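Local atomic coordinates of virulence protein vsdE (Salmonella enterica, PDB entry 5LQ7), a protein that acts as a cysteine hydrolase effector of Salmonella, delivered to the host, where it suppresses immune responses and contributes to bacterial virulence. Residues 62-67 with 90-95; 77-82 with 94-99. The protein carries 5 engineered substitutions. All coordinates share one frame; numbering follows the deposited sequence. Where two conformers were deposited one is given.

Contact 1 of 2, residues 62-67 with 90-95; sequences ARYVNN and RQDILS
Tyr64 lays one face of its ring against Asp92, a CH-pi contact where the last turn of helix 55-65 meets the inverse gamma turn centred on Asp92, just ahead of strand 94-96, in a protein of the papain-like (clan CA) peptidase grouping. Asp92 CB stands 3.4 Å from the centroid of the Tyr64 ring, only 4° off its normal. From there the carboxylate runs back over the root of the ring, almost parallel to it with the planes 8° apart; Asp92 CG is 3.6 Å from Tyr64 CG. At the ring edge, near its plane, Leu94 O lies 3.4 Å from Tyr64 CE2, and Val65 CG1 flanks the same carbonyl. With CG anti to the backbone N (chi1 -179°), the Tyr64 ring swings out across the path of the facing chain, against Asp92 CB and beside Leu94 O.

The polar ends are held from further out. Tyr64 OH is hydrogen-bonded to Glu42 and also accepts from water 1, which donates to Ile93 O as well. Asp92 OD2 bonds to Tyr49 OH and to a bound PEG, probably from the crystallisation liquor, while Arg46 NH1 donates to Asp92 O; both ends of the CH-pi pair are thereby fixed by the 42-49 region. Asn86 ND2 donates to Leu94 O from helix 76-89. Ser95 OG, tucked between its own N and carbonyl carbon, faces two waters: water 1 at 2.8 Å from Ser95 OG, and water 2, which accepts from Asn67 ND2 at 3.1 Å.

Contact 2 of 2, residues 77-82 with 94-99; sequences VLLSAC and LSSKNT
Leu78 CD2, a methyl that packs against Ser96, lies to one side of the one flat side chain in the two segments, the amide of Asn98: it sits about 4 Å off the amide plane and no nearer than 4.5 Å from Asn98 ND2, so the amide stays at the margin of the contact and the pair is not a stack. At the other end of that amide, Asn98 OD1 is taken by the backbone N of Ala100. The rest is helix-on-strand packing: helix 76-89, which fits the central helix of a papain-like fold, lies along strand 94-96. The segment axes run nearly antiparallel, at 161°, and approach to 8.0 Å.

Leu94 and Ser96 both direct their CB atoms at the helix, as alternate residues of an extended strand do, while Ser95 between them faces the other way. Their partners are one helical turn apart. Cys82 presents its sulfur to the strand, with SG 3.8 Å from Leu94 CB. Further toward the beginning of the helix, two leucine methyls meet Ser96 on different atoms: Leu79 CD2 is 3.9 Å from Ser96 CB, and Leu78 CD2 is 3.9 Å from Ser96 OG. All these side chains are buried. Leu39 and Ile41 of strand 39-41 touch Cys82 and Leu94 respectively, Ile115 of helix 108-116 also covers Leu94, and Ala38 packs on Leu78 and Ser96.

The hydroxyl in this apolar setting is used inside its own segment. Ser96 OG is anti to its backbone N (chi1 171°), and there it closes an ST turn as the chain leaves the strand: Asn98 N donates to Ser96 OG over 3.1 Å, with an angle of 161° at the hydrogen.

Both contacts use strand 94-96, sharing Leu94 and Ser95, and their centres are 8 Å apart. Contact 1 sets the end of helix 55-65 against the strand and is only partly buried, so aromatic packing there is mixed with waters and hydrogen-bonded polar ends. Contact 2 is wholly buried and holds the next helix, 76-89, through methyls and a sulfur. The two are stitched together by backbone: Val65 O to Ser96 N at 2.8 Å and Asn67 N to Ser96 O at 2.9 Å are probable hydrogen bonds. Packing joins them too, as Leu79 of contact 2 also reaches the Val65 carbonyl.

Contact 1 of 2, residues 62-67 with 90-95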
ATOM      1  N   ALA A  62       1.900   0.001   9.776  1.00 11.72           N
ATOM      2  CA  ALA A  62       0.682   0.580   9.206  1.00 12.64           C
ATOM      3  C   ALA A  62       0.310   1.857   9.937  1.00 13.83           C
ATOM      4  O   ALA A  62      -0.192   2.809   9.341  1.00 14.44           O
ATOM      5  CB  ALA A  62      -0.468  -0.431   9.205  1.00 13.55           C
ATOM      6  N   ARG A  63       0.537   1.870  11.256  1.00 14.32           N
ATOM      7  CA  ARG A  63       0.252   3.063  12.054  1.00 14.48           C
ATOM      8  C   ARG A  63       1.160   4.213  11.678  1.00 14.80           C
ATOM      9  O   ARG A  63       0.736   5.360  11.604  1.00 16.50           O
ATOM     10  CB  ARG A  63       0.359   2.769  13.547  1.00 16.11           C
ATOM     11  CG  ARG A  63      -0.834   1.991  14.086  1.00 21.37           C
ATOM     12  CD  ARG A  63      -0.547   1.450  15.496  1.00 26.95           C
ATOM     13  NE  ARG A  63      -1.702   0.665  15.990  1.00 35.76           N
ATOM     14  CZ  ARG A  63      -1.697  -0.056  17.108  1.00 45.61           C
ATOM     15  NH1 ARG A  63      -0.594  -0.142  17.851  1.00 50.32           N
ATOM     16  NH2 ARG A  63      -2.784  -0.725  17.467  1.00 55.65           N
ATOM     17  N   TYR A  64       2.403   3.905  11.389  1.00 13.78           N
ATOM     18  CA  TYR A  64       3.390   4.912  11.016  1.00 13.36           C
ATOM     19  C   TYR A  64       3.039   5.647   9.719  1.00 13.92           C
ATOM     20  O   TYR A  64       3.140   6.860   9.648  1.00 12.92           O
ATOM     21  CB  TYR A  64       4.785   4.285  10.867  1.00 13.99           C
ATOM     22  CG  TYR A  64       5.835   5.308  10.503  1.00 13.14           C
ATOM     23  CD1 TYR A  64       6.480   6.057  11.506  1.00 18.64           C
ATOM     24  CD2 TYR A  64       6.161   5.586   9.183  1.00 13.27           C
ATOM     25  CE1 TYR A  64       7.438   7.019  11.182  1.00 17.41           C
ATOM     26  CE2 TYR A  64       7.080   6.574   8.852  1.00 14.96           C
ATOM     27  CZ  TYR A  64       7.717   7.280   9.869  1.00 16.91           C
ATOM     28  OH  TYR A  64       8.664   8.233   9.543  1.00 18.27           O
ATOM     29  N   VAL A  65       2.654   4.913   8.688  1.00 11.87           N
ATOM     30  CA  VAL A  65       2.424   5.559   7.399  1.00 12.88           C
ATOM     31  C   VAL A  65       1.260   6.529   7.407  1.00 12.68           C
ATOM     32  O   VAL A  65       1.196   7.476   6.619  1.00 13.39           O
ATOM     33  CB  VAL A  65       2.249   4.522   6.245  1.00 14.18           C
ATOM     34  CG1 VAL A  65       3.467   3.697   6.101  1.00 15.80           C
ATOM     35  CG2 VAL A  65       0.992   3.703   6.411  1.00 16.28           C
ATOM     36  N   ASN A  66       0.268   6.247   8.249  1.00 11.46           N
ATOM     37  CA  ASN A  66      -0.914   7.068   8.267  1.00 13.70           C
ATOM     38  C   ASN A  66      -0.709   8.104   9.373  1.00 16.11           C
ATOM     39  O   ASN A  66      -0.991   7.832  10.523  1.00 15.22           O
ATOM     40  CB  ASN A  66      -2.182   6.243   8.476  1.00 15.32           C
ATOM     41  CG  ASN A  66      -3.457   7.051   8.276  1.00 15.91           C
ATOM     42  OD1 ASN A  66      -3.447   8.289   8.352  1.00 18.50           O
ATOM     43  ND2 ASN A  66      -4.562   6.360   7.948  1.00 14.03           N
ATOM     44  N   ASN A  67      -0.239   9.269   8.956  1.00 15.40           N
ATOM     45  CA  ASN A  67       0.014  10.391   9.883  1.00 20.35           C
ATOM     46  C   ASN A  67      -0.960  11.512   9.568  1.00 19.87           C
ATOM     47  O   ASN A  67      -0.615  12.701   9.680  1.00 20.72           O
ATOM     48  CB  ASN A  67       1.462  10.846   9.732  1.00 22.38           C
ATOM     49  CG  ASN A  67       1.884  11.795  10.817  1.00 26.06           C
ATOM     50  OD1 ASN A  67       1.414  11.713  11.949  1.00 29.50           O
ATOM     51  ND2 ASN A  67       2.764  12.685  10.483  1.00 32.99           N
ATOM     52  N   ARG A  90      12.416  -2.348   5.222  1.00 13.41           N
ATOM     53  CA  ARG A  90      12.340  -2.679   6.627  1.00 12.88           C
ATOM     54  C   ARG A  90      12.546  -1.504   7.536  1.00 16.93           C
ATOM     55  O   ARG A  90      13.208  -1.605   8.603  1.00 16.00           O
ATOM     56  CB  ARG A  90      13.339  -3.828   6.955  1.00 14.80           C
ATOM     57  CG  ARG A  90      12.984  -5.145   6.308  1.00 16.47           C
ATOM     58  CD  ARG A  90      11.711  -5.710   6.918  1.00 19.85           C
ATOM     59  NE  ARG A  90      11.525  -7.120   6.643  1.00 21.62           N
ATOM     60  CZ  ARG A  90      10.865  -7.617   5.603  1.00 22.82           C
ATOM     61  NH1 ARG A  90      10.363  -6.823   4.656  1.00 22.26           N
ATOM     62  NH2 ARG A  90      10.701  -8.912   5.495  1.00 23.17           N
ATOM     63  N   GLN A  91      11.958  -0.364   7.176  1.00 14.10           N
ATOM     64  CA  GLN A  91      12.104   0.852   7.947  1.00 14.06           C
ATOM     65  C   GLN A  91      10.936   1.805   7.754  1.00 15.00           C
ATOM     66  O   GLN A  91      10.365   1.882   6.653  1.00 13.84           O
ATOM     67  CB  GLN A  91      13.424   1.595   7.585  1.00 19.46           C
ATOM     68  CG  GLN A  91      13.731   2.745   8.528  1.00 21.38           C
ATOM     69  CD  GLN A  91      13.762   2.346  10.042  1.00 29.41           C
ATOM     70  OE1 GLN A  91      12.724   2.236  10.731  1.00 21.93           O
ATOM     71  NE2 GLN A  91      14.970   2.090  10.554  1.00 30.34           N
ATOM     72  N   ASP A  92      10.626   2.538   8.801  1.00 14.29           N
ATOM     73  CA  ASP A  92       9.596   3.570   8.777  1.00 14.92           C
ATOM     74  C   ASP A  92      10.195   4.811   8.145  1.00 17.35           C
ATOM     75  O   ASP A  92      10.754   5.638   8.834  1.00 19.68           O
ATOM     76  CB  ASP A  92       9.092   3.847  10.192  1.00 16.70           C
ATOM     77  CG  ASP A  92       8.251   2.710  10.781  1.00 21.49           C
ATOM     78  OD1 ASP A  92       7.568   2.003  10.030  1.00 18.04           O
ATOM     79  OD2 ASP A  92       8.229   2.548  12.023  1.00 27.36           O
ATOM     80  N   ILE A  93      10.109   4.914   6.821  1.00 13.53           N
ATOM     81  CA  ILE A  93      10.687   6.040   6.076  1.00 14.19           C
ATOM     82  C   ILE A  93       9.608   7.012   5.597  1.00 15.21           C
ATOM     83  O   ILE A  93       9.666   8.185   5.904  1.00 15.73           O
ATOM     84  CB  ILE A  93      11.536   5.560   4.910  1.00 16.65           C
ATOM     85  CG1 ILE A  93      12.671   4.668   5.438  1.00 16.20           C
ATOM     86  CG2 ILE A  93      12.047   6.736   4.077  1.00 15.33           C
ATOM     87  CD1 ILE A  93      13.491   4.025   4.379  1.00 19.68           C
ATOM     88  N   LEU A  94       8.686   6.506   4.787  1.00 11.48           N
ATOM     89  CA  LEU A  94       7.605   7.337   4.209  1.00 12.52           C
ATOM     90  C   LEU A  94       6.330   7.342   5.041  1.00 12.93           C
ATOM     91  O   LEU A  94       5.918   6.332   5.631  1.00 12.31           O
ATOM     92  CB  LEU A  94       7.292   6.802   2.816  1.00 11.34           C
ATOM     93  CG  LEU A  94       8.412   6.708   1.801  1.00 13.56           C
ATOM     94  CD1 LEU A  94       7.886   6.206   0.446  1.00 13.52           C
ATOM     95  CD2 LEU A  94       9.096   8.052   1.641  1.00 15.83           C
ATOM     96  N   SER A  95       5.697   8.500   5.126  1.00 13.69           N
ATOM     97  CA  SER A  95       4.420   8.599   5.766  1.00 13.32           C
ATOM     98  C   SER A  95       3.641   9.709   5.078  1.00 15.11           C
ATOM     99  O   SER A  95       4.220  10.501   4.308  1.00 15.71           O
ATOM    100  CB  SER A  95       4.548   8.874   7.257  1.00 15.14           C
ATOM    101  OG  SER A  95       5.218  10.089   7.478  1.00 16.12           O
TER
HETATM  102  O   HOH W   1       7.973   9.919   7.432  1.00 17.92           O
HETATM  103  O   HOH W   2       3.832  12.589   7.596  1.00 30.62           O

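Contact 2 of 2, residues 77-82 with 94-99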
ATOM      1  N   VAL A  77      -4.231   5.043  -2.150  1.00 10.72           N
ATOM      2  CA  VAL A  77      -3.217   4.751  -3.148  0.71 10.95           C
ATOM      3  C   VAL A  77      -1.849   5.183  -2.635  1.00 11.78           C
ATOM      4  O   VAL A  77      -0.852   4.448  -2.796  1.00 11.36           O
ATOM      5  CB  VAL A  77      -3.491   5.465  -4.477  0.71 14.18           C
ATOM      6  CG1 VAL A  77      -2.367   5.099  -5.486  0.71 12.89           C
ATOM      7  CG2 VAL A  77      -4.824   5.023  -5.036  0.71 16.48           C
ATOM      8  N   LEU A  78      -1.797   6.337  -2.010  1.00  8.91           N
ATOM      9  CA  LEU A  78      -0.541   6.855  -1.494  1.00  9.66           C
ATOM     10  C   LEU A  78      -0.112   6.100  -0.224  1.00  9.09           C
ATOM     11  O   LEU A  78       1.063   5.690  -0.102  1.00 10.14           O
ATOM     12  CB  LEU A  78      -0.631   8.332  -1.213  1.00 10.05           C
ATOM     13  CG  LEU A  78       0.657   9.023  -0.728  1.00 11.78           C
ATOM     14  CD1 LEU A  78       1.820   8.745  -1.704  1.00 14.36           C
ATOM     15  CD2 LEU A  78       0.386  10.493  -0.507  1.00 11.68           C
ATOM     16  N   LEU A  79      -1.048   5.855   0.676  1.00  8.04           N
ATOM     17  CA  LEU A  79      -0.748   5.108   1.899  1.00  8.14           C
ATOM     18  C   LEU A  79      -0.170   3.728   1.625  1.00  8.73           C
ATOM     19  O   LEU A  79       0.816   3.307   2.232  1.00  9.91           O
ATOM     20  CB  LEU A  79      -1.945   5.020   2.790  1.00  9.56           C
ATOM     21  CG  LEU A  79      -2.455   6.287   3.427  1.00 10.97           C
ATOM     22  CD1 LEU A  79      -3.846   6.084   3.966  1.00 11.98           C
ATOM     23  CD2 LEU A  79      -1.513   6.792   4.535  1.00 12.97           C
ATOM     24  N   SER A  80      -0.826   3.000   0.719  1.00  9.78           N
ATOM     25  CA  SER A  80      -0.414   1.646   0.413  0.62  9.28           C
ATOM     26  C   SER A  80       0.953   1.606  -0.228  1.00  9.89           C
ATOM     27  O   SER A  80       1.745   0.645   0.013  1.00  8.81           O
ATOM     28  CB  SER A  80      -1.428   0.956  -0.494  0.62  9.26           C
ATOM     29  OG  SER A  80      -2.694   0.909   0.102  0.62  8.44           O
ATOM     30  N   ALA A  81       1.258   2.588  -1.068  1.00  9.71           N
ATOM     31  CA  ALA A  81       2.586   2.650  -1.724  1.00  9.70           C
ATOM     32  C   ALA A  81       3.662   2.956  -0.689  1.00  8.61           C
ATOM     33  O   ALA A  81       4.727   2.299  -0.689  1.00 10.01           O
ATOM     34  CB  ALA A  81       2.622   3.651  -2.838  1.00  9.55           C
ATOM     35  N   CYS A  82       3.404   3.926   0.191  1.00  9.92           N
ATOM     36  CA  CYS A  82       4.307   4.245   1.289  1.00 10.87           C
ATOM     37  C   CYS A  82       4.592   3.023   2.137  1.00 10.17           C
ATOM     38  O   CYS A  82       5.725   2.735   2.502  1.00  9.80           O
ATOM     39  CB  CYS A  82       3.780   5.353   2.181  1.00 12.17           C
ATOM     40  SG  CYS A  82       3.727   6.984   1.421  1.00 15.90           S
ATOM     41  N   LEU A  94       8.686   6.506   4.787  1.00 11.48           N
ATOM     42  CA  LEU A  94       7.605   7.337   4.209  1.00 12.52           C
ATOM     43  C   LEU A  94       6.330   7.342   5.041  1.00 12.93           C
ATOM     44  O   LEU A  94       5.918   6.332   5.631  1.00 12.31           O
ATOM     45  CB  LEU A  94       7.292   6.802   2.816  1.00 11.34           C
ATOM     46  CG  LEU A  94       8.412   6.708   1.801  1.00 13.56           C
ATOM     47  CD1 LEU A  94       7.886   6.206   0.446  1.00 13.52           C
ATOM     48  CD2 LEU A  94       9.096   8.052   1.641  1.00 15.83           C
ATOM     49  N   SER A  95       5.697   8.500   5.126  1.00 13.69           N
ATOM     50  CA  SER A  95       4.420   8.599   5.766  1.00 13.32           C
ATOM     51  C   SER A  95       3.641   9.709   5.078  1.00 15.11           C
ATOM     52  O   SER A  95       4.220  10.501   4.308  1.00 15.71           O
ATOM     53  CB  SER A  95       4.548   8.874   7.257  1.00 15.14           C
ATOM     54  OG  SER A  95       5.218  10.089   7.478  1.00 16.12           O
ATOM     55  N   SER A  96       2.342   9.718   5.317  1.00 13.50           N
ATOM     56  CA  SER A  96       1.457  10.702   4.687  1.00 16.26           C
ATOM     57  C   SER A  96       0.654  11.504   5.712  1.00 17.92           C
ATOM     58  O   SER A  96       0.118  10.968   6.642  1.00 17.85           O
ATOM     59  CB  SER A  96       0.499  10.018   3.722  1.00 18.28           C
ATOM     60  OG  SER A  96      -0.481  10.971   3.289  1.00 20.16           O
ATOM     61  N   LYS A  97       0.571  12.813   5.456  1.00 18.97           N
ATOM     62  CA  LYS A  97      -0.327  13.756   6.260  1.00 19.11           C
ATOM     63  C   LYS A  97      -1.312  14.384   5.309  1.00 24.06           C
ATOM     64  O   LYS A  97      -1.804  15.493   5.533  1.00 25.26           O
ATOM     65  CB  LYS A  97       0.551  14.796   6.963  1.00 23.17           C
ATOM     66  CG  LYS A  97       1.517  15.482   6.018  1.00 32.82           C
ATOM     67  CD  LYS A  97       2.379  16.539   6.687  1.00 39.69           C
ATOM     68  CE  LYS A  97       3.220  17.298   5.666  1.00 43.75           C
ATOM     69  NZ  LYS A  97       4.059  16.367   4.821  1.00 43.00           N
ATOM     70  N   ASN A  98      -1.615  13.667   4.231  1.00 25.32           N
ATOM     71  CA  ASN A  98      -2.497  14.135   3.150  1.00 23.62           C
ATOM     72  C   ASN A  98      -3.870  14.688   3.611  1.00 25.10           C
ATOM     73  O   ASN A  98      -4.649  13.993   4.268  1.00 23.52           O
ATOM     74  CB  ASN A  98      -2.760  12.932   2.199  1.00 21.83           C
ATOM     75  CG  ASN A  98      -3.343  13.338   0.859  1.00 25.88           C
ATOM     76  OD1 ASN A  98      -3.452  14.534   0.531  1.00 22.46           O
ATOM     77  ND2 ASN A  98      -3.715  12.327   0.050  1.00 20.07           N
ATOM     78  N   THR A  99      -4.168  15.927   3.218  1.00 24.44           N
ATOM     79  CA  THR A  99      -5.474  16.527   3.522  1.00 23.89           C
ATOM     80  C   THR A  99      -6.373  16.555   2.294  1.00 22.78           C
ATOM     81  O   THR A  99      -7.519  17.003   2.367  1.00 28.06           O
ATOM     82  CB  THR A  99      -5.318  18.003   4.025  1.00 27.18           C
ATOM     83  OG1 THR A  99      -4.566  18.760   3.079  1.00 24.33           O
ATOM     84  CG2 THR A  99      -4.609  18.056   5.378  1.00 27.13           C
TER